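Local coordinates for transcriptional regulator, LacI family protein (Rhodococcus jostii, PDB 3K9C), which probably binds cis-regulatory DNA as a LacI-family transcription factor whose periplasmic-binding-protein-like domain may sense a small ligand, as in relatives, at residues Gly208-Val211 against Pro212-Ile215. Numbering follows the deposited sequence.
Sequences GRDV and PADI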
loop_
_atom_site.group_PDB
_atom_site.type_symbol
_atom_site.label_atom_id
_atom_site.label_comp_id
_atom_site.label_asym_id
_atom_site.label_seq_id
_atom_site.Cartn_x
_atom_site.Cartn_y
_atom_site.Cartn_z
ATOM N N GLY B 208 13.482 -13.243 -18.136
ATOM C CA GLY B 208 13.378 -13.305 -19.582
ATOM C C GLY B 208 12.167 -14.055 -20.104
ATOM O O GLY B 208 12.051 -14.295 -21.306
ATOM N N ARG B 209 11.254 -14.430 -19.218
ATOM C CA ARG B 209 10.069 -15.155 -19.656
ATOM C C ARG B 209 8.892 -14.207 -19.841
ATOM O O ARG B 209 8.685 -13.296 -19.035
ATOM C CB ARG B 209 9.730 -16.254 -18.653
ATOM C CG ARG B 209 10.831 -17.297 -18.520
ATOM C CD ARG B 209 10.411 -18.425 -17.598
ATOM N NE ARG B 209 11.430 -19.467 -17.486
ATOM C CZ ARG B 209 12.633 -19.285 -16.951
ATOM N NH1 ARG B 209 12.983 -18.097 -16.474
ATOM N NH2 ARG B 209 13.488 -20.296 -16.886
ATOM N N ASP B 210 8.132 -14.414 -20.914
ATOM C CA ASP B 210 6.983 -13.565 -21.209
ATOM C C ASP B 210 5.691 -14.060 -20.585
ATOM O O ASP B 210 5.438 -15.266 -20.493
ATOM C CB ASP B 210 6.751 -13.445 -22.721
ATOM C CG ASP B 210 7.857 -12.699 -23.434
ATOM O OD1 ASP B 210 8.274 -11.626 -22.945
ATOM O OD2 ASP B 210 8.300 -13.180 -24.499
ATOM N N VAL B 211 4.872 -13.103 -20.170
ATOM C CA VAL B 211 3.572 -13.381 -19.591
ATOM C C VAL B 211 2.587 -12.620 -20.473
ATOM O O VAL B 211 2.734 -11.415 -20.680
ATOM C CB VAL B 211 3.482 -12.872 -18.135
ATOM C CG1 VAL B 211 2.068 -13.071 -17.593
ATOM C CG2 VAL B 211 4.479 -13.617 -17.267
ATOM N N PRO B 212 1.569 -13.310 -21.006
ATOM C CA PRO B 212 1.270 -14.736 -20.839
ATOM C C PRO B 212 1.912 -15.684 -21.862
ATOM O O PRO B 212 1.792 -16.899 -21.738
ATOM C CB PRO B 212 -0.248 -14.763 -20.933
ATOM C CG PRO B 212 -0.487 -13.784 -22.054
ATOM C CD PRO B 212 0.480 -12.632 -21.735
ATOM N N ALA B 213 2.573 -15.134 -22.874
ATOM C CA ALA B 213 3.201 -15.949 -23.912
ATOM C C ALA B 213 3.810 -17.254 -23.387
ATOM O O ALA B 213 3.390 -18.346 -23.773
ATOM C CB ALA B 213 4.265 -15.134 -24.634
ATOM N N ASP B 214 4.800 -17.140 -22.511
ATOM C CA ASP B 214 5.441 -18.321 -21.951
ATOM C C ASP B 214 4.654 -18.915 -20.786
ATOM O O ASP B 214 4.362 -20.111 -20.776
ATOM C CB ASP B 214 6.859 -17.983 -21.485
ATOM C CG ASP B 214 7.816 -17.745 -22.642
ATOM O OD1 ASP B 214 7.960 -18.652 -23.486
ATOM O OD2 ASP B 214 8.427 -16.657 -22.707
ATOM N N ILE B 215 4.312 -18.068 -19.816
ATOM C CA ILE B 215 3.591 -18.487 -18.617
ATOM C C ILE B 215 2.429 -17.543 -18.274
ATOM O O ILE B 215 2.550 -16.317 -18.397
ATOM C CB ILE B 215 4.561 -18.531 -17.400
ATOM C CG1 ILE B 215 5.608 -19.623 -17.612
ATOM C CG2 ILE B 215 3.792 -18.763 -16.093
ATOM C CD1 ILE B 215 6.653 -19.665 -16.535
#
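D214 reaches back across a tight loop to D210 and ties it shut; the loop, a type VIa turn on the cis peptide bond before P212, joins helix 194-206 to edge strand 216-218 in the periplasmic-binding-protein-like fold. At the start of the loop, G208 ends the helix in a Schellman motif. The close-packed part lies around the carbonyl oxygen of D210, which takes two backbone bonds: D214 N at 2.8 Å, bent and from above the carbonyl plane, and I215 N at 3.1 Å, nearly in line with the C=O. The cis bond helps fold the chain back, consistent with both amides meeting this one oxygen. On the helix side of this loop the V211 side chain packs on L201 and L204, and I215 also packs on L204. V211 CA comes within 3.3 Å of I215 O in a CA-H...O contact, while CG1 and CG2 both rest against that same oxygen from one side. At the looser margin of this packed side the R209 chain, extended from CG to NE, brings only its CD near I215 CD1, at 4.1 Å.

The other side is open and thinly packed. Here the A213 methyl rests 3.6 Å from D210 CB. The two aspartate carboxylates lie with their planes almost parallel, 8° apart, and D210 OD2 stays 3.9 Å from D214 OD2, a proximity of like charges that solvent probably screens. An alanine at D214 removes the carboxylate, and the D210 amide would probably lose its acceptor and the loop its side-chain clasp. With D214 CG beside its own backbone N (chi1 -71°), OD2 accepts from D210 N through its anti lone pair, 2.9 Å away and nearly straight at 169°.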